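Local atomic coordinates of nicastrin (Dictyostelium purpureum, PDB entry 4R12), a protein that is probably an essential subunit of the gamma-secretase complex, which cleaves membrane proteins such as Notch receptors and the amyloid precursor protein within the membrane. Residues 318-322 against 394-398; 275-279 against 384-390; 96-100 against 151-155. All blocks are in the same frame, centred on the assembly; numbering follows the deposited sequence.

Interaction 1: 318-322 against 394-398. With NAG (2-acetamido-2-deoxy-beta-D-glucopyranose), chain B.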
loop_
_atom_site.group_PDB
_atom_site.type_symbol
_atom_site.label_atom_id
_atom_site.label_comp_id
_atom_site.label_asym_id
_atom_site.label_seq_id
_atom_site.Cartn_x
_atom_site.Cartn_y
_atom_site.Cartn_z
ATOM N N LYS A 318 -19.095 -19.598 -5.456
ATOM C CA LYS A 318 -19.553 -19.654 -4.079
ATOM C C LYS A 318 -19.381 -18.363 -3.292
ATOM O O LYS A 318 -19.911 -18.241 -2.217
ATOM C CB LYS A 318 -18.864 -20.741 -3.313
ATOM C CG LYS A 318 -19.220 -22.138 -3.699
ATOM C CD LYS A 318 -20.650 -22.493 -3.421
ATOM C CE LYS A 318 -20.948 -23.839 -4.049
ATOM N NZ LYS A 318 -21.996 -24.599 -3.355
ATOM N N ILE A 319 -18.618 -17.421 -3.816
ATOM C CA ILE A 319 -18.521 -16.116 -3.157
ATOM C C ILE A 319 -19.879 -15.413 -3.265
ATOM O O ILE A 319 -20.373 -15.128 -4.363
ATOM C CB ILE A 319 -17.393 -15.253 -3.761
ATOM C CG1 ILE A 319 -16.053 -15.982 -3.635
ATOM C CG2 ILE A 319 -17.308 -13.901 -3.064
ATOM C CD1 ILE A 319 -14.936 -15.363 -4.466
ATOM N N SER A 320 -20.499 -15.161 -2.122
ATOM C CA SER A 320 -21.902 -14.752 -2.100
ATOM C C SER A 320 -22.097 -13.355 -1.514
ATOM O O SER A 320 -23.210 -12.828 -1.537
ATOM C CB SER A 320 -22.730 -15.763 -1.307
ATOM O OG SER A 320 -22.391 -15.710 0.072
ATOM N N THR A 321 -21.017 -12.775 -0.992
ATOM C CA THR A 321 -21.034 -11.434 -0.411
ATOM C C THR A 321 -19.622 -10.880 -0.382
ATOM O O THR A 321 -18.705 -11.570 0.028
ATOM C CB THR A 321 -21.582 -11.423 1.032
ATOM O OG1 THR A 321 -22.948 -11.863 1.045
ATOM C CG2 THR A 321 -21.501 -10.023 1.622
ATOM N N ILE A 322 -19.440 -9.639 -0.818
ATOM C CA ILE A 322 -18.126 -9.019 -0.724
ATOM C C ILE A 322 -18.201 -7.757 0.119
ATOM O O ILE A 322 -18.994 -6.861 -0.166
ATOM C CB ILE A 322 -17.561 -8.670 -2.118
ATOM C CG1 ILE A 322 -17.311 -9.952 -2.921
ATOM C CG2 ILE A 322 -16.278 -7.863 -1.976
ATOM C CD1 ILE A 322 -16.865 -9.701 -4.358
ATOM N N LYS A 394 -24.032 -10.620 -9.564
ATOM C CA LYS A 394 -25.021 -11.493 -8.933
ATOM C C LYS A 394 -25.036 -11.447 -7.404
ATOM O O LYS A 394 -25.914 -12.039 -6.770
ATOM C CB LYS A 394 -24.786 -12.940 -9.371
ATOM C CG LYS A 394 -25.537 -13.376 -10.614
ATOM C CD LYS A 394 -25.231 -12.504 -11.814
ATOM C CE LYS A 394 -26.005 -12.982 -13.035
ATOM N NZ LYS A 394 -25.912 -12.022 -14.168
ATOM N N ILE A 395 -24.065 -10.760 -6.811
ATOM C CA ILE A 395 -23.896 -10.808 -5.363
ATOM C C ILE A 395 -23.757 -9.418 -4.749
ATOM O O ILE A 395 -23.315 -8.487 -5.414
ATOM C CB ILE A 395 -22.664 -11.647 -4.980
ATOM C CG1 ILE A 395 -21.404 -11.056 -5.607
ATOM C CG2 ILE A 395 -22.840 -13.095 -5.430
ATOM C CD1 ILE A 395 -20.143 -11.629 -5.037
ATOM N N PRO A 396 -24.144 -9.275 -3.472
ATOM C CA PRO A 396 -24.038 -7.961 -2.834
ATOM C C PRO A 396 -22.583 -7.557 -2.571
ATOM O O PRO A 396 -21.791 -8.338 -2.031
ATOM C CB PRO A 396 -24.814 -8.144 -1.528
ATOM C CG PRO A 396 -24.750 -9.612 -1.257
ATOM C CD PRO A 396 -24.789 -10.268 -2.594
ATOM N N VAL A 397 -22.253 -6.337 -2.971
ATOM C CA VAL A 397 -20.936 -5.770 -2.761
ATOM C C VAL A 397 -21.089 -4.479 -1.973
ATOM O O VAL A 397 -21.876 -3.610 -2.343
ATOM C CB VAL A 397 -20.223 -5.493 -4.090
ATOM C CG1 VAL A 397 -18.910 -4.756 -3.847
ATOM C CG2 VAL A 397 -19.986 -6.796 -4.863
ATOM N N VAL A 398 -20.368 -4.382 -0.863
ATOM C CA VAL A 398 -20.407 -3.198 -0.025
ATOM C C VAL A 398 -18.996 -2.688 0.173
ATOM O O VAL A 398 -18.159 -3.368 0.776
ATOM C CB VAL A 398 -21.039 -3.473 1.346
ATOM C CG1 VAL A 398 -21.062 -2.191 2.172
ATOM C CG2 VAL A 398 -22.463 -4.054 1.190
HETATM C C1 NAG B . -18.977 -23.880 -7.852
HETATM C C2 NAG B . -19.137 -25.299 -8.325
HETATM C C3 NAG B . -20.447 -25.548 -9.035
HETATM C C4 NAG B . -21.614 -24.716 -8.570
HETATM C C5 NAG B . -21.212 -23.372 -8.000
HETATM C C6 NAG B . -22.323 -22.687 -7.259
HETATM C C7 NAG B . -17.423 -26.717 -9.149
HETATM C C8 NAG B . -16.142 -26.750 -9.903
HETATM N N2 NAG B . -18.110 -25.612 -9.265
HETATM O O3 NAG B . -20.795 -26.918 -8.909
HETATM O O4 NAG B . -22.222 -24.463 -9.809
HETATM O O5 NAG B . -20.130 -23.557 -7.125
HETATM O O6 NAG B . -22.745 -23.494 -6.185
HETATM O O7 NAG B . -17.796 -27.638 -8.490
#
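I395 reaches across to strand 319-325. Its CB lies 3.7 Å from S320 O. CG2 branches off to 3.4 Å from I319 O and also reaches S320 CA. CG1 sits between the backbone N and the carbonyl carbon (chi1 59°) and carries the tip, CD1, back towards the strand. There I395 CD1 lies 3.6 Å from I319 O and packs 3.9 Å from I322 CD1 and 4.1 Å from I319 CG2. P396 follows, with its CD 3.2 Å from S320 O and its CG near T321 OG1. That hydroxyl donates to S320 O from above the carbonyl plane. From P396 O onward the strands pair in parallel. I322 N donates to P396 O at 2.9 Å, and V398 N donates to I322 O at 2.9 Å; both bonds are nearly straight. I322 and V397 are bridge partners, and their side chains lie on the same face of the sheet. Strand 319-325 runs between strands 214-220 and 397-401 in the large lobe, and T321 bonds to L216 through its backbone. Helix 385-389 covers the face of I322 and V397, while helix 352-362 packs on P396 and V398.

Interaction 2: 275-279 against 384-390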
loop_
_atom_site.group_PDB
_atom_site.type_symbol
_atom_site.label_atom_id
_atom_site.label_comp_id
_atom_site.label_asym_id
_atom_site.label_seq_id
_atom_site.Cartn_x
_atom_site.Cartn_y
_atom_site.Cartn_z
ATOM N N TYR A 275 -4.947 -2.552 -9.773
ATOM C CA TYR A 275 -5.666 -3.676 -9.170
ATOM C C TYR A 275 -5.088 -5.046 -9.509
ATOM O O TYR A 275 -5.845 -5.992 -9.676
ATOM C CB TYR A 275 -7.145 -3.660 -9.608
ATOM C CG TYR A 275 -7.840 -2.341 -9.398
ATOM C CD1 TYR A 275 -8.121 -1.888 -8.115
ATOM C CD2 TYR A 275 -8.222 -1.543 -10.475
ATOM C CE1 TYR A 275 -8.749 -0.686 -7.903
ATOM C CE2 TYR A 275 -8.866 -0.327 -10.269
ATOM C CZ TYR A 275 -9.126 0.088 -8.972
ATOM O OH TYR A 275 -9.754 1.284 -8.725
ATOM N N VAL A 276 -3.769 -5.182 -9.616
ATOM C CA VAL A 276 -3.258 -6.430 -10.168
ATOM C C VAL A 276 -3.363 -7.603 -9.201
ATOM O O VAL A 276 -3.423 -8.754 -9.640
ATOM C CB VAL A 276 -1.808 -6.294 -10.651
ATOM C CG1 VAL A 276 -1.730 -5.236 -11.755
ATOM C CG2 VAL A 276 -0.881 -5.955 -9.514
ATOM N N GLY A 277 -3.398 -7.320 -7.898
ATOM C CA GLY A 277 -3.587 -8.363 -6.902
ATOM C C GLY A 277 -4.955 -9.025 -6.965
ATOM O O GLY A 277 -5.054 -10.248 -7.097
ATOM N N SER A 278 -6.017 -8.232 -6.876
ATOM C CA SER A 278 -7.358 -8.796 -7.021
ATOM C C SER A 278 -7.557 -9.426 -8.405
ATOM O O SER A 278 -8.118 -10.516 -8.521
ATOM C CB SER A 278 -8.441 -7.741 -6.754
ATOM O OG SER A 278 -8.238 -6.547 -7.484
ATOM N N GLU A 279 -7.076 -8.767 -9.454
ATOM C CA GLU A 279 -7.252 -9.309 -10.806
ATOM C C GLU A 279 -6.565 -10.660 -11.014
ATOM O O GLU A 279 -7.154 -11.576 -11.602
ATOM C CB GLU A 279 -6.750 -8.319 -11.860
ATOM C CG GLU A 279 -7.646 -7.102 -12.045
ATOM C CD GLU A 279 -9.001 -7.421 -12.699
ATOM O OE1 GLU A 279 -9.270 -8.593 -13.049
ATOM O OE2 GLU A 279 -9.802 -6.478 -12.863
ATOM N N SER A 384 -11.068 -2.342 -4.983
ATOM C CA SER A 384 -10.743 -3.700 -5.396
ATOM C C SER A 384 -11.974 -4.501 -5.796
ATOM O O SER A 384 -11.866 -5.484 -6.547
ATOM C CB SER A 384 -9.997 -4.418 -4.266
ATOM O OG SER A 384 -8.727 -3.820 -4.078
ATOM N N SER A 385 -13.132 -4.101 -5.268
ATOM C CA SER A 385 -14.401 -4.729 -5.626
ATOM C C SER A 385 -14.676 -4.612 -7.122
ATOM O O SER A 385 -15.362 -5.446 -7.706
ATOM C CB SER A 385 -15.557 -4.102 -4.845
ATOM O OG SER A 385 -15.487 -4.435 -3.471
ATOM N N MET A 386 -14.147 -3.560 -7.735
ATOM C CA MET A 386 -14.268 -3.391 -9.175
ATOM C C MET A 386 -13.771 -4.606 -9.964
ATOM O O MET A 386 -14.306 -4.918 -11.037
ATOM C CB MET A 386 -13.514 -2.144 -9.626
ATOM C CG MET A 386 -14.180 -0.848 -9.207
ATOM S SD MET A 386 -13.242 0.600 -9.744
ATOM C CE MET A 386 -14.486 1.875 -9.582
ATOM N N SER A 387 -12.759 -5.294 -9.446
ATOM C CA SER A 387 -12.232 -6.458 -10.147
ATOM C C SER A 387 -13.263 -7.577 -10.163
ATOM O O SER A 387 -13.400 -8.288 -11.159
ATOM C CB SER A 387 -10.930 -6.942 -9.504
ATOM O OG SER A 387 -9.952 -5.922 -9.553
ATOM N N PHE A 388 -13.995 -7.737 -9.063
ATOM C CA PHE A 388 -15.026 -8.773 -9.004
ATOM C C PHE A 388 -16.261 -8.395 -9.823
ATOM O O PHE A 388 -16.872 -9.250 -10.465
ATOM C CB PHE A 388 -15.414 -9.062 -7.544
ATOM C CG PHE A 388 -14.310 -9.704 -6.755
ATOM C CD1 PHE A 388 -13.293 -8.939 -6.219
ATOM C CD2 PHE A 388 -14.272 -11.080 -6.580
ATOM C CE1 PHE A 388 -12.262 -9.529 -5.507
ATOM C CE2 PHE A 388 -13.242 -11.675 -5.869
ATOM C CZ PHE A 388 -12.232 -10.895 -5.342
ATOM N N LEU A 389 -16.618 -7.116 -9.817
ATOM C CA LEU A 389 -17.818 -6.668 -10.539
ATOM C C LEU A 389 -17.675 -6.747 -12.059
ATOM O O LEU A 389 -18.674 -6.723 -12.793
ATOM C CB LEU A 389 -18.166 -5.243 -10.120
ATOM C CG LEU A 389 -18.696 -5.175 -8.689
ATOM C CD1 LEU A 389 -18.520 -3.779 -8.113
ATOM C CD2 LEU A 389 -20.158 -5.614 -8.659
ATOM N N LYS A 390 -16.436 -6.834 -12.534
ATOM C CA LYS A 390 -16.188 -7.099 -13.948
ATOM C C LYS A 390 -16.616 -8.509 -14.317
ATOM O O LYS A 390 -16.870 -8.803 -15.479
ATOM C CB LYS A 390 -14.713 -6.913 -14.288
ATOM C CG LYS A 390 -14.206 -5.491 -14.186
ATOM C CD LYS A 390 -12.690 -5.447 -14.380
ATOM C CE LYS A 390 -12.142 -4.049 -14.104
ATOM N NZ LYS A 390 -10.665 -3.942 -14.322
HETATM O O HOH W 1 -11.850 -9.182 -13.239
#
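The N-terminal turn of helix 276-287 packs against the short helix 385-389 in the nicastrin large lobe, whose family is related to zinc exopeptidases. Y275 is the N-cap residue of the first helix. Its ring has an oblique Met-aromatic contact with M386, whose SD lies 5.1 Å from the ring centroid and 3.7 Å from Y275 OH. At the base of the side chain, Y275 CB lies 3.6 Å from S387 OG. S278 and S387 meet hydroxyl to hydroxyl, OG to OG, at 2.8 Å. S278 OG also bonds to E271, which takes a bond from S384 OG too, so buried hydroxyls gather round one carboxylate. E279 bends at chi2 (-69°), which swings its carboxylate across to K390. The two side chains cross at about a right angle, and K390 NZ forms a salt bridge with E279 OE2 at 3.1 Å, meeting it nearly along the C-O axis. K390 NZ has a second partner in Y117 O. Replacing E279 by an alanine is likely to leave K390 without its acidic mate and to lose the water link to S387 O. The water lies 2.7 Å from E279 OE1 and 2.7 Å from S387 O.

Interaction 3: 96-100 against 151-155. With NAG (2-acetamido-2-deoxy-beta-D-glucopyranose), chain D.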
loop_
_atom_site.group_PDB
_atom_site.type_symbol
_atom_site.label_atom_id
_atom_site.label_comp_id
_atom_site.label_asym_id
_atom_site.label_seq_id
_atom_site.Cartn_x
_atom_site.Cartn_y
_atom_site.Cartn_z
ATOM N N VAL A 96 14.075 17.441 0.338
ATOM C CA VAL A 96 12.823 17.856 0.961
ATOM C C VAL A 96 12.890 17.596 2.461
ATOM O O VAL A 96 13.148 16.473 2.911
ATOM C CB VAL A 96 11.601 17.132 0.340
ATOM C CG1 VAL A 96 10.306 17.517 1.083
ATOM C CG2 VAL A 96 11.500 17.457 -1.164
ATOM N N LEU A 97 12.660 18.654 3.229
ATOM C CA LEU A 97 12.737 18.596 4.680
ATOM C C LEU A 97 11.438 18.044 5.265
ATOM O O LEU A 97 10.349 18.353 4.779
ATOM C CB LEU A 97 13.025 19.996 5.242
ATOM C CG LEU A 97 14.261 20.717 4.680
ATOM C CD1 LEU A 97 14.236 22.179 5.093
ATOM C CD2 LEU A 97 15.549 20.053 5.146
ATOM N N THR A 98 11.555 17.227 6.300
ATOM C CA THR A 98 10.372 16.685 6.958
ATOM C C THR A 98 10.320 17.049 8.439
ATOM O O THR A 98 9.608 16.384 9.192
ATOM C CB THR A 98 10.308 15.151 6.838
ATOM O OG1 THR A 98 11.388 14.573 7.588
ATOM C CG2 THR A 98 10.423 14.719 5.378
ATOM N N ASP A 99 11.066 18.079 8.857
ATOM C CA ASP A 99 11.015 18.517 10.258
ATOM C C ASP A 99 9.765 19.362 10.527
ATOM O O ASP A 99 9.369 19.551 11.678
ATOM C CB ASP A 99 12.284 19.289 10.662
ATOM C CG ASP A 99 12.623 20.436 9.716
ATOM O OD1 ASP A 99 12.275 20.376 8.511
ATOM O OD2 ASP A 99 13.268 21.406 10.186
ATOM N N THR A 100 9.151 19.857 9.457
ATOM C CA THR A 100 7.825 20.470 9.516
ATOM C C THR A 100 6.900 19.777 8.511
ATOM O O THR A 100 7.371 19.118 7.583
ATOM C CB THR A 100 7.860 21.964 9.195
ATOM O OG1 THR A 100 8.320 22.151 7.850
ATOM C CG2 THR A 100 8.771 22.722 10.166
ATOM N N SER A 151 16.727 16.640 8.893
ATOM C CA SER A 151 16.157 17.846 8.300
ATOM C C SER A 151 16.524 19.085 9.111
ATOM O O SER A 151 16.889 20.118 8.545
ATOM C CB SER A 151 14.632 17.727 8.175
ATOM O OG SER A 151 14.279 16.854 7.111
ATOM N N VAL A 152 16.426 18.970 10.432
ATOM C CA VAL A 152 16.793 20.070 11.320
ATOM C C VAL A 152 18.217 20.539 11.024
ATOM O O VAL A 152 18.475 21.736 10.868
ATOM C CB VAL A 152 16.667 19.661 12.810
ATOM C CG1 VAL A 152 17.259 20.740 13.729
ATOM C CG2 VAL A 152 15.210 19.378 13.160
ATOM N N ALA A 153 19.131 19.584 10.906
ATOM C CA ALA A 153 20.535 19.910 10.706
ATOM C C ALA A 153 20.769 20.508 9.312
ATOM O O ALA A 153 21.484 21.491 9.166
ATOM C CB ALA A 153 21.393 18.675 10.924
ATOM N N ILE A 154 20.131 19.936 8.296
ATOM C CA ILE A 154 20.293 20.411 6.926
ATOM C C ILE A 154 19.607 21.762 6.692
ATOM O O ILE A 154 20.072 22.575 5.888
ATOM C CB ILE A 154 19.757 19.363 5.923
ATOM C CG1 ILE A 154 20.612 18.100 6.005
ATOM C CG2 ILE A 154 19.769 19.903 4.494
ATOM C CD1 ILE A 154 22.057 18.357 5.713
ATOM N N ARG A 155 18.501 22.002 7.389
ATOM C CA ARG A 155 17.858 23.315 7.346
ATOM C C ARG A 155 18.805 24.364 7.924
ATOM O O ARG A 155 18.889 25.483 7.404
ATOM C CB ARG A 155 16.532 23.326 8.119
ATOM C CG ARG A 155 15.765 24.650 7.997
ATOM C CD ARG A 155 14.503 24.708 8.875
ATOM N NE ARG A 155 13.482 23.727 8.502
ATOM C CZ ARG A 155 12.390 24.002 7.794
ATOM N NH1 ARG A 155 12.161 25.238 7.363
ATOM N NH2 ARG A 155 11.521 23.036 7.516
HETATM C C1 NAG D . 9.853 16.664 14.553
HETATM C C2 NAG D . 8.372 16.931 14.492
HETATM C C3 NAG D . 7.992 18.008 15.477
HETATM C C4 NAG D . 8.573 17.748 16.861
HETATM C C5 NAG D . 10.065 17.447 16.721
HETATM C C6 NAG D . 10.758 17.080 18.000
HETATM C C7 NAG D . 7.268 16.622 12.404
HETATM C C8 NAG D . 6.831 17.261 11.142
HETATM N N2 NAG D . 8.016 17.359 13.181
HETATM O O3 NAG D . 6.580 18.058 15.505
HETATM O O4 NAG D . 8.341 18.911 17.653
HETATM O O5 NAG D . 10.172 16.324 15.886
HETATM O O6 NAG D . 10.169 15.904 18.523
HETATM O O7 NAG D . 6.961 15.499 12.694
#
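The backbone of 96-100 leaves strand 90-96 as a loop and passes the helix segment 151-155 closest at L97, where L97 CA lies 5.0 Å from S151 CA. S151 OG takes the backbone N-H of T98 in a nearly straight bond of 2.9 Å, T98 N to S151 OG. The same hydroxyl bonds to D147 O, one turn earlier in the chain, so it ties the loop to the start of helix 148-160. T98 turns its own OG1 to I146 O. L97 points at the helix. Its CD2 rests on the backbone of S151, 3.7 Å from S151 O, and its CD1 lies over one face of the R155 guanidinium, offset toward the rim.

R155 carries the charged part of the contact. Its chain is extended through chi1 and chi2, then bends at chi3 (-64°), bringing the guanidinium side-on to D99. NE and NH2 each donate to one carboxylate oxygen: R155 NH2 is 2.9 Å from D99 OD1, and R155 NE is 2.9 Å from D99 OD2. OD1 lies in the guanidinium plane, while OD2 is tilted from it. The two flat groups are turned 44° apart, so the pairing is bidentate but twisted. D99 CB also packs on V152 CG2, 3.8 Å away. On the loop's other flank, D99 O accepts the N2-H of an N-acetylglucosamine (N2 to D99 O 3.0 Å) at the glycosylated N148.

R155 NH2 has a second acid in D73. Two carboxylates round one guanidinium would probably favour its positive charge. The two-point grip of D99 also restricts rotation of the guanidinium, which L97 covers on one face.

Interactions 1 and 2 belong to the large lobe and touch: I322 CD1 packs on the F388 ring, and S385 and L389 lie against V397. The helix of interaction 2 thus covers the sheet of interaction 1 and leads into its second strand. Both are buried, but interaction 1 relies on strand pairing and aliphatic packing, whereas interaction 2 adds serine hydroxyls, a water and a salt bridge at its more exposed end. Interaction 3 stands apart in the small lobe, its centre 48 Å from that of interaction 1 and 40 Å from that of interaction 2. Partly buried beside a sugar, it joins a loop to a helix through a salt bridge, a backbone-to-serine hydrogen bond and the packing of one leucine.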